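PDB 4WY9: putative MCP-type signal transduction protein from Campylobacter jejuni subsp. jejuni serotype O:2, which probably serves as a chemotaxis receptor, its periplasmic tandem-PAS sensing domain detecting chemical signals, perhaps indirectly, and passing them toward the cell interior. Local coordinates for residues G32-L37 / V166-P171; K39-T44 / T63-N68; F78-L83 / L131-D136; F97-Q100 / F104-L107; K139-G144 / N177-V182. One frame throughout, in Å; residues are numbered along the deposited sequence.

Overall arrangement
All five contacts lie in the part of the chain built round the seven-stranded antiparallel sheet, probably one of the two PAS-like units. Contacts 1 and 2 both use the long helix 8-51 and sit about 12 Å apart, centre to centre. Contacts 3 and 5 share helix 132-140, also with centres about 12 Å apart. Contact 4 lies near the start of strand 104-110, which pairs with strand 78-83 of contact 3. Along the chain, contacts 2, 3 and 4 are nested within the loop closed by contact 1. Contact 5 crosses contact 1. Contacts 1 and 2 lie on one sheet face and contact 3 on the other, joining long helix and sheet into one unit.

Contact 1. Residues G32-L37 / V166-P171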
# COMPACT_ATOMS: atom_id res chain seq x y z
N GLY A 32 -5.52 6.81 -3.89
CA GLY A 32 -6.30 7.15 -5.06
C GLY A 32 -5.46 7.66 -6.19
O GLY A 32 -5.70 7.32 -7.36
N GLU A 33 -4.47 8.47 -5.88
CA GLU A 33 -3.55 8.99 -6.89
C GLU A 33 -2.77 7.86 -7.52
O GLU A 33 -2.62 7.82 -8.75
CB GLU A 33 -2.63 10.05 -6.30
CG GLU A 33 -3.33 11.33 -5.98
CD GLU A 33 -2.39 12.38 -5.41
OE1 GLU A 33 -1.20 12.35 -5.74
OE2 GLU A 33 -2.85 13.25 -4.65
N MET A 34 -2.23 6.96 -6.71
CA MET A 34 -1.47 5.84 -7.25
C MET A 34 -2.31 4.99 -8.15
O MET A 34 -1.89 4.63 -9.26
CB MET A 34 -0.94 4.98 -6.13
CG MET A 34 0.11 5.63 -5.32
SD MET A 34 0.65 4.51 -4.04
CE MET A 34 1.17 3.12 -5.03
N ILE A 35 -3.52 4.68 -7.71
CA ILE A 35 -4.41 3.83 -8.47
C ILE A 35 -4.81 4.46 -9.80
O ILE A 35 -4.88 3.78 -10.83
CB ILE A 35 -5.65 3.47 -7.63
CG1 ILE A 35 -5.23 2.53 -6.51
CG2 ILE A 35 -6.72 2.84 -8.46
CD1 ILE A 35 -6.20 2.44 -5.39
N ALA A 36 -5.05 5.77 -9.80
CA ALA A 36 -5.40 6.44 -11.05
C ALA A 36 -4.25 6.33 -12.06
O ALA A 36 -4.48 6.15 -13.26
CB ALA A 36 -5.78 7.87 -10.80
N LEU A 37 -3.01 6.46 -11.59
CA LEU A 37 -1.88 6.33 -12.50
C LEU A 37 -1.81 4.89 -13.02
O LEU A 37 -1.55 4.63 -14.18
CB LEU A 37 -0.57 6.76 -11.85
CG LEU A 37 -0.40 8.22 -11.51
CD1 LEU A 37 1.02 8.45 -11.04
CD2 LEU A 37 -0.71 9.08 -12.70
N VAL A 166 3.08 -1.83 0.53
CA VAL A 166 1.87 -2.40 -0.02
C VAL A 166 1.93 -2.28 -1.55
O VAL A 166 2.48 -1.31 -2.08
CB VAL A 166 0.60 -1.74 0.53
CG1 VAL A 166 0.54 -0.22 0.21
CG2 VAL A 166 -0.65 -2.43 0.03
N ASN A 167 1.37 -3.27 -2.22
CA ASN A 167 1.39 -3.31 -3.67
C ASN A 167 0.02 -3.12 -4.27
O ASN A 167 -0.98 -3.60 -3.73
CB ASN A 167 2.00 -4.61 -4.15
CG ASN A 167 3.47 -4.67 -3.88
OD1 ASN A 167 4.27 -4.21 -4.71
ND2 ASN A 167 3.84 -5.16 -2.72
N VAL A 168 -0.00 -2.46 -5.42
CA VAL A 168 -1.20 -2.17 -6.18
C VAL A 168 -0.90 -2.63 -7.59
O VAL A 168 0.15 -2.26 -8.11
CB VAL A 168 -1.54 -0.68 -6.15
CG1 VAL A 168 -2.73 -0.37 -6.98
CG2 VAL A 168 -1.79 -0.22 -4.67
N ALA A 169 -1.77 -3.44 -8.19
CA ALA A 169 -1.47 -4.01 -9.50
C ALA A 169 -2.69 -4.29 -10.33
O ALA A 169 -3.79 -4.52 -9.80
CB ALA A 169 -0.65 -5.30 -9.31
N ILE A 170 -2.51 -4.26 -11.65
CA ILE A 170 -3.59 -4.46 -12.61
C ILE A 170 -3.09 -5.34 -13.76
O ILE A 170 -1.95 -5.17 -14.22
CB ILE A 170 -4.08 -3.10 -13.17
CG1 ILE A 170 -4.53 -2.18 -12.03
CG2 ILE A 170 -5.19 -3.26 -14.18
CD1 ILE A 170 -4.94 -0.81 -12.50
N PRO A 171 -3.92 -6.29 -14.23
CA PRO A 171 -3.55 -7.12 -15.41
C PRO A 171 -3.48 -6.31 -16.69
O PRO A 171 -4.16 -5.30 -16.83
CB PRO A 171 -4.68 -8.13 -15.50
CG PRO A 171 -5.84 -7.44 -14.84
CD PRO A 171 -5.22 -6.68 -13.69
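Ile-35 and Val-168 carry this contact, and their side chains cross at about a right angle. Ile-35 belongs to the long helix 8-51, and Val-168 to strand 163-173. Their CA atoms are 7.2 Å apart, the closest pair between 32-37 and 166-171. The CB of Val-168 points at the helix. That of Ile-35 leaves along the flank of its helix, and CG1 closes the distance. Ile-35 CG1 stands beside the backbone N and opposite the carbonyl carbon (chi1 -70°), which brings it 3.9 Å from Val-168 CG1. Val-168 works as a fork. Its CG1 branch meets Ile-35, while CG2 faces the tip of Met-34. The Met-34 chain runs straight as far as its sulfur and then bends, placing CE 4.5 Å from Val-168 CG2, a loose approach. Met-34 also rests on Met-185 and Leu-187 of the neighbouring strand 179-188. Ile-170 is turned the same way as Val-168, but packs further along the helix, on Asn-38, Lys-39 and Ser-42. Ala-169 lies between them in sequence and packs instead on Val-133 and Ile-137 of helix 132-140. The chemistry is wholly apolar. No hydrogen bond crosses from 32-37 to 166-171, and all three touching residues are buried. Helix and strand are therefore held here by shape and exclusion of water, not by directed polar bonds.

Contact 2. Residues K39-T44 / T63-N68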
# COMPACT_ATOMS: atom_id res chain seq x y z
N LYS A 39 -4.12 2.70 -13.36
CA LYS A 39 -5.20 2.47 -14.32
C LYS A 39 -4.89 3.09 -15.67
O LYS A 39 -5.19 2.51 -16.71
CB LYS A 39 -6.54 3.02 -13.81
CG LYS A 39 -7.21 2.16 -12.76
CD LYS A 39 -8.51 2.83 -12.30
CE LYS A 39 -9.34 1.88 -11.49
NZ LYS A 39 -9.94 0.76 -12.30
N SER A 40 -4.27 4.26 -15.64
CA SER A 40 -3.93 4.94 -16.90
C SER A 40 -2.97 4.05 -17.69
O SER A 40 -3.20 3.78 -18.88
CB SER A 40 -3.30 6.31 -16.61
OG SER A 40 -2.91 6.96 -17.82
N ILE A 41 -1.91 3.60 -17.06
CA ILE A 41 -0.87 2.85 -17.76
C ILE A 41 -1.41 1.47 -18.17
O ILE A 41 -1.13 0.98 -19.26
CB ILE A 41 0.44 2.74 -16.98
CG1 ILE A 41 1.46 1.91 -17.74
CG2 ILE A 41 0.23 2.19 -15.64
CD1 ILE A 41 2.87 2.24 -17.40
N SER A 42 -2.22 0.83 -17.32
CA SER A 42 -2.78 -0.46 -17.68
C SER A 42 -3.68 -0.30 -18.93
O SER A 42 -3.68 -1.15 -19.81
CB SER A 42 -3.55 -1.12 -16.53
OG SER A 42 -4.72 -0.41 -16.21
N GLY A 43 -4.43 0.80 -19.01
CA GLY A 43 -5.26 1.02 -20.17
C GLY A 43 -4.44 1.16 -21.43
O GLY A 43 -4.74 0.55 -22.48
N THR A 44 -3.39 1.95 -21.35
CA THR A 44 -2.53 2.20 -22.50
C THR A 44 -1.81 0.92 -22.92
O THR A 44 -1.71 0.62 -24.13
CB THR A 44 -1.53 3.34 -22.20
OG1 THR A 44 -2.27 4.54 -21.91
CG2 THR A 44 -0.61 3.58 -23.35
N THR A 63 8.74 1.11 -22.72
CA THR A 63 9.55 1.85 -21.77
C THR A 63 9.07 3.28 -21.61
O THR A 63 8.99 3.79 -20.50
CB THR A 63 11.04 1.88 -22.18
OG1 THR A 63 11.53 0.53 -22.24
CG2 THR A 63 11.84 2.69 -21.22
N ASN A 64 8.76 3.93 -22.72
CA ASN A 64 8.38 5.33 -22.68
C ASN A 64 7.06 5.50 -22.00
O ASN A 64 6.87 6.49 -21.29
CB ASN A 64 8.33 5.89 -24.10
CG ASN A 64 9.68 5.96 -24.73
OD1 ASN A 64 10.72 5.92 -24.05
ND2 ASN A 64 9.69 6.07 -26.02
N ILE A 65 6.14 4.56 -22.19
CA ILE A 65 4.85 4.62 -21.48
C ILE A 65 5.05 4.55 -19.97
O ILE A 65 4.44 5.30 -19.20
CB ILE A 65 3.90 3.50 -21.96
CG1 ILE A 65 3.47 3.79 -23.39
CG2 ILE A 65 2.74 3.30 -21.03
CD1 ILE A 65 2.82 2.60 -24.06
N ILE A 66 5.94 3.66 -19.52
CA ILE A 66 6.22 3.56 -18.10
C ILE A 66 6.89 4.80 -17.56
O ILE A 66 6.44 5.39 -16.54
CB ILE A 66 7.13 2.33 -17.79
CG1 ILE A 66 6.44 1.04 -18.21
CG2 ILE A 66 7.49 2.27 -16.32
CD1 ILE A 66 7.38 -0.18 -18.18
N THR A 67 7.95 5.26 -18.20
CA THR A 67 8.72 6.35 -17.64
C THR A 67 7.96 7.67 -17.71
O THR A 67 8.08 8.49 -16.81
CB THR A 67 10.12 6.49 -18.27
OG1 THR A 67 9.99 6.73 -19.67
CG2 THR A 67 10.93 5.24 -18.11
N ASN A 68 7.15 7.87 -18.75
CA ASN A 68 6.33 9.05 -18.86
C ASN A 68 5.25 9.08 -17.77
O ASN A 68 4.88 10.15 -17.29
CB ASN A 68 5.71 9.17 -20.26
CG ASN A 68 6.72 9.57 -21.33
OD1 ASN A 68 7.75 10.18 -21.05
ND2 ASN A 68 6.42 9.23 -22.60
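Ile-41 of helix 8-51 reaches across to Ile-65 and Ile-66 of helix 59-70. The two short segments run nearly antiparallel, at 168°, with axes 10.4 Å apart. Ile-41 and Ile-65 have the closest CA atoms. The CB of Ile-41 points at the other helix. From it, CG2 takes the position between the backbone N and the carbonyl carbon, and CG1 extends anti to the N (chi1 178°). That choice sends the longer branch toward Ile-65. Ile-41 CG1 meets the CG2 methyl of Ile-65 at 3.8 Å. One bond further, Ile-41 CD1 touches the same Ile-65 CG2 at 3.8 Å. The tip also reaches the backbone of the facing helix, with Ile-41 CD1 3.7 Å from Ile-66 CA. The CG1 of Ile-66 lies 3.9 Å from this Ile-41 CD1, although the CB of Ile-66 points away. The tip thus sits in a notch between two consecutive isoleucines. One turn on, Thr-44 adds its methyl on the solvent side, its CG2 lying 3.6 Å from Ile-65 CD1. No hydrogen bond crosses between the helices. Ile-41 further touches Thr-69 and Phe-70. Beneath the pair lies the seven-stranded sheet: Ile-66 packs on Met-106 and Tyr-108 of strand 104-110, and Ser-42 on Ile-170 and Ile-172 of strand 163-173. The two helices lie side by side on one face of that sheet.

Contact 3. Residues F78-L83 / L131-D136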
# COMPACT_ATOMS: atom_id res chain seq x y z
N PHE A 78 8.25 2.29 -6.24
CA PHE A 78 8.64 1.44 -7.34
C PHE A 78 7.48 1.21 -8.29
O PHE A 78 6.31 1.21 -7.90
CB PHE A 78 9.15 0.09 -6.82
CG PHE A 78 10.31 0.20 -5.88
CD1 PHE A 78 11.63 0.21 -6.36
CD2 PHE A 78 10.12 0.37 -4.49
CE1 PHE A 78 12.69 0.35 -5.49
CE2 PHE A 78 11.20 0.47 -3.64
CZ PHE A 78 12.48 0.46 -4.13
N THR A 79 7.83 0.96 -9.55
CA THR A 79 6.87 0.63 -10.59
C THR A 79 7.40 -0.59 -11.32
O THR A 79 8.61 -0.71 -11.51
CB THR A 79 6.68 1.84 -11.56
OG1 THR A 79 6.00 2.93 -10.85
CG2 THR A 79 5.91 1.44 -12.79
N TYR A 80 6.53 -1.50 -11.67
CA TYR A 80 6.98 -2.72 -12.38
C TYR A 80 6.02 -3.19 -13.43
O TYR A 80 4.80 -3.12 -13.27
CB TYR A 80 7.26 -3.86 -11.39
CG TYR A 80 6.20 -4.05 -10.34
CD1 TYR A 80 5.08 -4.86 -10.57
CD2 TYR A 80 6.29 -3.41 -9.10
CE1 TYR A 80 4.14 -5.03 -9.59
CE2 TYR A 80 5.32 -3.57 -8.13
CZ TYR A 80 4.25 -4.38 -8.39
OH TYR A 80 3.26 -4.56 -7.41
N LEU A 81 6.59 -3.69 -14.53
CA LEU A 81 5.87 -4.41 -15.56
C LEU A 81 6.42 -5.80 -15.64
O LEU A 81 7.59 -6.00 -16.00
CB LEU A 81 5.96 -3.72 -16.91
CG LEU A 81 5.23 -4.46 -18.04
CD1 LEU A 81 3.74 -4.54 -17.81
CD2 LEU A 81 5.50 -3.80 -19.38
N TYR A 82 5.59 -6.79 -15.31
CA TYR A 82 5.93 -8.21 -15.42
C TYR A 82 5.23 -8.73 -16.67
O TYR A 82 4.02 -8.59 -16.79
CB TYR A 82 5.48 -8.93 -14.15
CG TYR A 82 5.52 -10.44 -14.18
CD1 TYR A 82 6.53 -11.14 -14.84
CD2 TYR A 82 4.56 -11.18 -13.51
CE1 TYR A 82 6.55 -12.53 -14.84
CE2 TYR A 82 4.57 -12.54 -13.50
CZ TYR A 82 5.55 -13.23 -14.17
OH TYR A 82 5.54 -14.60 -14.14
N LEU A 83 5.97 -9.29 -17.61
CA LEU A 83 5.38 -9.93 -18.78
C LEU A 83 5.62 -11.43 -18.72
O LEU A 83 6.76 -11.86 -18.54
CB LEU A 83 5.95 -9.37 -20.07
CG LEU A 83 5.68 -7.88 -20.32
CD1 LEU A 83 6.32 -7.43 -21.60
CD2 LEU A 83 4.22 -7.56 -20.36
N LEU A 131 4.78 -11.81 -5.87
CA LEU A 131 3.84 -11.06 -5.03
C LEU A 131 2.46 -11.71 -5.06
O LEU A 131 2.01 -12.19 -6.11
CB LEU A 131 3.72 -9.64 -5.52
CG LEU A 131 4.88 -8.68 -5.30
CD1 LEU A 131 4.62 -7.39 -6.07
CD2 LEU A 131 5.09 -8.39 -3.83
N GLN A 132 1.78 -11.69 -3.93
CA GLN A 132 0.42 -12.21 -3.88
C GLN A 132 -0.52 -11.54 -4.90
O GLN A 132 -1.31 -12.21 -5.53
CB GLN A 132 -0.17 -12.11 -2.48
CG GLN A 132 -1.45 -12.87 -2.30
CD GLN A 132 -1.25 -14.38 -2.45
OE1 GLN A 132 -0.38 -14.95 -1.80
NE2 GLN A 132 -2.00 -15.00 -3.29
N VAL A 133 -0.42 -10.22 -5.07
CA VAL A 133 -1.31 -9.56 -6.03
C VAL A 133 -1.04 -10.07 -7.44
O VAL A 133 -1.98 -10.20 -8.24
CB VAL A 133 -1.24 -8.00 -5.98
CG1 VAL A 133 -1.87 -7.44 -4.72
CG2 VAL A 133 0.16 -7.45 -6.18
N VAL A 134 0.22 -10.33 -7.76
CA VAL A 134 0.59 -10.83 -9.08
C VAL A 134 0.03 -12.23 -9.28
O VAL A 134 -0.55 -12.55 -10.32
CB VAL A 134 2.10 -10.82 -9.32
CG1 VAL A 134 2.47 -11.57 -10.56
CG2 VAL A 134 2.61 -9.38 -9.33
N GLN A 135 0.20 -13.09 -8.27
CA GLN A 135 -0.30 -14.43 -8.37
C GLN A 135 -1.81 -14.47 -8.47
O GLN A 135 -2.39 -15.27 -9.23
CB GLN A 135 0.23 -15.27 -7.25
CG GLN A 135 1.75 -15.48 -7.40
CD GLN A 135 2.17 -16.09 -8.81
OE1 GLN A 135 1.62 -17.13 -9.27
NE2 GLN A 135 3.12 -15.45 -9.51
N ASP A 136 -2.48 -13.61 -7.71
CA ASP A 136 -3.94 -13.53 -7.78
C ASP A 136 -4.41 -13.09 -9.16
O ASP A 136 -5.40 -13.60 -9.67
CB ASP A 136 -4.47 -12.59 -6.72
CG ASP A 136 -4.37 -13.13 -5.33
OD1 ASP A 136 -4.15 -14.36 -5.16
OD2 ASP A 136 -4.53 -12.34 -4.38
O HOH W 1 4.67 -16.04 -12.05
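Tyr-82 of strand 78-83 and Val-134 of helix 132-140 have the nearest CA atoms, 8.7 Å apart, so the side chains must bridge a wide gap. Val-134 CG1 comes to the edge of the Tyr-82 ring, close to the ring plane, 3.6 Å from Tyr-82 CD2. Two residues earlier, Tyr-80 points the same way. Its chi1 of 46° carries the ring toward Leu-131. Leu-131, at the N-cap position of the helix, comes from the opposite direction. Its CD1 meets the ring obliquely and lies 3.4 Å from Tyr-80 OH. Tyr-80 is buried, and its hydroxyl is hydrogen-bonded to Asn-167 OD1. The Tyr-82 hydroxyl reaches the helix through water: the water lies 2.7 Å from Tyr-82 OH and accepts from Gln-135 NE2 at 3.0 Å. Gln-135 NE2 also bonds Ala-129 O, which helps fix the amide. Thr-79 and Leu-81 alternate with the tyrosines and pack on helix 59-70, so helix 132-140 covers the opposite sheet face. A helix and its leading loop over an antiparallel sheet are typical of PAS-like Cache sensor domains. Relatives commonly bind ligands on this side, but no ligand site follows for this protein.

Contact 4. Residues F97-Q100 / F104-L107; sequences FNTQ and FVML
Phe-97 is the centre of this contact, touching Phe-104, Val-105 and Met-106. Its carbonyl accepts the one hydrogen bond between the segments, from Val-105 N to Phe-97 O, at 2.9 Å and 160°. Two CA-H...O contacts flank it: Phe-104 CA lies 3.4 Å from Phe-97 O, and Phe-97 CA lies 3.3 Å from Val-105 O. Asn-98 and Phe-104 form a single beta bridge. Met-106 CG stands beside its backbone N (chi1 -56°), which carries it over one face of the Phe-97 ring. This is a CH-pi contact, 4.0 Å from CG to the ring centroid. The sulfur lies higher over the same ring, 4.9 Å from Met-106 SD to the centroid, as a more distant Met-aromatic contact. Phe-104 runs alongside Phe-97 in the same direction, their planes inclined at 68°. Its closest side-chain approach is Phe-104 CE1 to Phe-97 CB at 3.5 Å. Further along, the methyl Thr-99 CG2 touches Val-105 CG2 at 3.8 Å. The second shell holds the loop in place. Thr-99 OG1 is hydrogen-bonded to Asp-126 OD1 and Lys-103 N, and Asn-98 ND2 to Lys-91 O. Phe-104 meets the Phe-90 ring, while Met-106 packs under helix 59-70 at Ile-59, Ile-62, Thr-63 and Ile-66. Strand 104-110 pairs with 78-83 along one edge. On the other edge, before strand 119-122 takes over near Leu-107, a loop returns beside this antiparallel strand of the PAS-like sheet, joined by one backbone bond and by Met-106 packed over the Phe-97 ring.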
# COMPACT_ATOMS: atom_id res chain seq x y z
N PHE A 97 16.28 -6.44 -16.65
CA PHE A 97 14.92 -6.92 -16.93
C PHE A 97 14.73 -8.40 -16.63
O PHE A 97 13.63 -8.92 -16.80
CB PHE A 97 14.55 -6.67 -18.38
CG PHE A 97 14.51 -5.22 -18.80
CD1 PHE A 97 14.37 -4.20 -17.87
CD2 PHE A 97 14.58 -4.89 -20.14
CE1 PHE A 97 14.32 -2.89 -18.28
CE2 PHE A 97 14.51 -3.59 -20.57
CZ PHE A 97 14.40 -2.56 -19.63
N ASN A 98 15.79 -9.09 -16.21
CA ASN A 98 15.72 -10.52 -16.01
C ASN A 98 15.88 -10.88 -14.53
O ASN A 98 16.87 -10.49 -13.93
CB ASN A 98 16.81 -11.23 -16.81
CG ASN A 98 16.61 -11.10 -18.28
OD1 ASN A 98 16.05 -12.04 -18.93
ND2 ASN A 98 17.06 -10.05 -18.82
N THR A 99 14.91 -11.61 -14.00
CA THR A 99 15.01 -12.09 -12.64
C THR A 99 15.97 -13.28 -12.60
O THR A 99 16.40 -13.78 -13.64
CB THR A 99 13.66 -12.49 -12.06
OG1 THR A 99 13.25 -13.74 -12.67
CG2 THR A 99 12.61 -11.41 -12.28
N GLN A 100 16.24 -13.76 -11.41
CA GLN A 100 17.15 -14.89 -11.24
C GLN A 100 16.63 -16.14 -11.95
O GLN A 100 17.40 -16.99 -12.37
CB GLN A 100 17.41 -15.20 -9.77
CG GLN A 100 18.15 -14.10 -9.07
CD GLN A 100 19.64 -14.38 -9.00
OE1 GLN A 100 20.11 -15.55 -8.94
NE2 GLN A 100 20.41 -13.31 -8.95
N PHE A 104 10.66 -11.98 -16.92
CA PHE A 104 10.83 -10.65 -17.47
C PHE A 104 10.08 -9.62 -16.63
O PHE A 104 8.84 -9.60 -16.60
CB PHE A 104 10.36 -10.57 -18.92
CG PHE A 104 10.59 -9.22 -19.53
CD1 PHE A 104 11.84 -8.89 -20.06
CD2 PHE A 104 9.59 -8.26 -19.55
CE1 PHE A 104 12.07 -7.65 -20.57
CE2 PHE A 104 9.82 -7.02 -20.09
CZ PHE A 104 11.06 -6.71 -20.60
N VAL A 105 10.83 -8.77 -15.94
CA VAL A 105 10.27 -7.73 -15.08
C VAL A 105 11.04 -6.44 -15.31
O VAL A 105 12.26 -6.39 -15.12
CB VAL A 105 10.29 -8.12 -13.58
CG1 VAL A 105 9.77 -6.95 -12.76
CG2 VAL A 105 9.52 -9.39 -13.31
N MET A 106 10.35 -5.40 -15.77
CA MET A 106 10.90 -4.07 -15.85
C MET A 106 10.58 -3.36 -14.55
O MET A 106 9.41 -3.02 -14.32
CB MET A 106 10.33 -3.31 -17.02
CG MET A 106 10.53 -4.04 -18.36
SD MET A 106 9.57 -3.34 -19.74
CE MET A 106 10.54 -1.94 -20.14
N LEU A 107 11.58 -3.14 -13.71
CA LEU A 107 11.41 -2.57 -12.39
C LEU A 107 12.09 -1.22 -12.33
O LEU A 107 13.28 -1.12 -12.66
CB LEU A 107 11.98 -3.50 -11.32
CG LEU A 107 11.92 -3.05 -9.85
CD1 LEU A 107 10.48 -2.86 -9.38
CD2 LEU A 107 12.65 -4.03 -8.97

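Contact 5. Residues K139-G144 / N177-V182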
# COMPACT_ATOMS: atom_id res chain seq x y z
N LYS A 139 -4.05 -15.93 -11.70
CA LYS A 139 -5.03 -17.00 -11.47
C LYS A 139 -6.47 -16.57 -11.76
O LYS A 139 -7.26 -17.40 -12.23
CB LYS A 139 -4.89 -17.49 -10.00
CG LYS A 139 -5.92 -18.54 -9.56
CD LYS A 139 -5.58 -19.88 -10.15
CE LYS A 139 -6.66 -20.93 -9.87
NZ LYS A 139 -7.94 -20.56 -10.54
N LYS A 140 -6.83 -15.32 -11.43
CA LYS A 140 -8.23 -14.93 -11.37
C LYS A 140 -8.68 -13.84 -12.33
O LYS A 140 -9.87 -13.69 -12.59
CB LYS A 140 -8.57 -14.45 -9.94
CG LYS A 140 -8.18 -15.42 -8.86
CD LYS A 140 -8.72 -15.04 -7.53
CE LYS A 140 -8.28 -13.71 -7.04
NZ LYS A 140 -8.75 -13.55 -5.62
N ALA A 141 -7.75 -13.04 -12.84
CA ALA A 141 -8.15 -11.88 -13.61
C ALA A 141 -8.80 -12.29 -14.93
O ALA A 141 -8.34 -13.21 -15.61
CB ALA A 141 -6.97 -10.94 -13.87
N LYS A 142 -9.87 -11.58 -15.28
CA LYS A 142 -10.63 -11.83 -16.51
C LYS A 142 -10.85 -10.54 -17.26
O LYS A 142 -11.13 -9.50 -16.65
CB LYS A 142 -11.96 -12.47 -16.20
CG LYS A 142 -11.82 -13.84 -15.56
CD LYS A 142 -13.12 -14.38 -15.03
CE LYS A 142 -12.88 -15.68 -14.28
NZ LYS A 142 -12.06 -15.46 -13.06
N TYR A 143 -10.70 -10.57 -18.58
CA TYR A 143 -10.90 -9.39 -19.39
C TYR A 143 -12.31 -8.87 -19.25
O TYR A 143 -13.28 -9.64 -19.25
CB TYR A 143 -10.59 -9.65 -20.83
CG TYR A 143 -10.66 -8.41 -21.70
CD1 TYR A 143 -9.79 -7.36 -21.49
CD2 TYR A 143 -11.60 -8.27 -22.73
CE1 TYR A 143 -9.82 -6.23 -22.26
CE2 TYR A 143 -11.63 -7.13 -23.50
CZ TYR A 143 -10.73 -6.10 -23.27
OH TYR A 143 -10.78 -4.95 -24.02
N GLY A 144 -12.43 -7.55 -19.09
CA GLY A 144 -13.71 -6.93 -18.90
C GLY A 144 -13.95 -6.51 -17.47
O GLY A 144 -14.86 -5.75 -17.22
N ASN A 177 -7.92 -11.88 -25.15
CA ASN A 177 -8.54 -11.67 -23.83
C ASN A 177 -7.83 -12.42 -22.75
O ASN A 177 -8.44 -12.77 -21.74
CB ASN A 177 -10.02 -12.06 -23.82
CG ASN A 177 -10.79 -11.50 -25.00
OD1 ASN A 177 -10.69 -10.30 -25.32
ND2 ASN A 177 -11.47 -12.35 -25.70
N GLN A 178 -6.53 -12.67 -22.94
CA GLN A 178 -5.71 -13.39 -21.99
C GLN A 178 -4.80 -12.44 -21.23
O GLN A 178 -4.31 -11.47 -21.80
CB GLN A 178 -4.83 -14.42 -22.67
CG GLN A 178 -5.62 -15.44 -23.45
CD GLN A 178 -5.96 -16.72 -22.67
OE1 GLN A 178 -6.19 -16.67 -21.45
NE2 GLN A 178 -6.02 -17.85 -23.36
N VAL A 179 -4.53 -12.74 -19.97
CA VAL A 179 -3.56 -11.99 -19.21
C VAL A 179 -2.18 -12.24 -19.79
O VAL A 179 -1.75 -13.37 -19.87
CB VAL A 179 -3.59 -12.33 -17.70
CG1 VAL A 179 -2.51 -11.56 -16.95
CG2 VAL A 179 -4.94 -12.04 -17.09
N VAL A 180 -1.48 -11.18 -20.16
CA VAL A 180 -0.13 -11.30 -20.68
C VAL A 180 0.87 -10.67 -19.76
O VAL A 180 2.07 -10.80 -19.96
CB VAL A 180 -0.01 -10.70 -22.11
CG1 VAL A 180 -0.83 -11.49 -23.12
CG2 VAL A 180 -0.31 -9.23 -22.15
N GLY A 181 0.41 -10.00 -18.70
CA GLY A 181 1.33 -9.37 -17.80
C GLY A 181 0.63 -8.61 -16.69
O GLY A 181 -0.61 -8.61 -16.61
N VAL A 182 1.41 -7.94 -15.87
CA VAL A 182 0.91 -7.19 -14.72
C VAL A 182 1.68 -5.89 -14.62
O VAL A 182 2.92 -5.92 -14.65
CB VAL A 182 1.07 -7.97 -13.40
CG1 VAL A 182 0.59 -7.11 -12.21
CG2 VAL A 182 0.33 -9.30 -13.44
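Ala-141 and Tyr-143 meet Val-179 and Asn-177 where the chain leaves helix 132-140. Lys-140 is in the last turn, with its side chain turned away; its carbonyl O accepts Lys-142 NZ at 2.9 Å. The Lys-142 chain runs extended and turns at its end to reach this O. Ala-141 is the first residue to leave helical geometry. Its CB points at the strand and lies 4.0 Å from Val-179 CG2. The same Val-179 CG2 is 3.9 Å from Ala-141 O. Lys-142 faces away, and its backbone N is bonded to Glu-145 OE1. Tyr-143 turns back toward 177-182. Its ring stands anti to the backbone N (chi1 -174°), beside the Asn-177 side chain. Ring and amide planes are only 16° apart, but Asn-177 OD1 approaches the ring obliquely, 3.4 Å from Tyr-143 CD2. At the base of the two side chains, Tyr-143 CB and Asn-177 CB are 3.9 Å apart. The ring also meets Phe-173 edge-to-face. The Tyr-143 side chain also touches Arg-50, which contacts Asn-177 as well. Beyond Val-179, Val-180 and Gly-181 form a classic beta bulge opposite Ile-172. No hydrogen bond joins the two segments. The contact combines a small apolar patch with an exposed tyrosine-amide pair at the surface. It probably depends on van der Waals packing, without a directed bond.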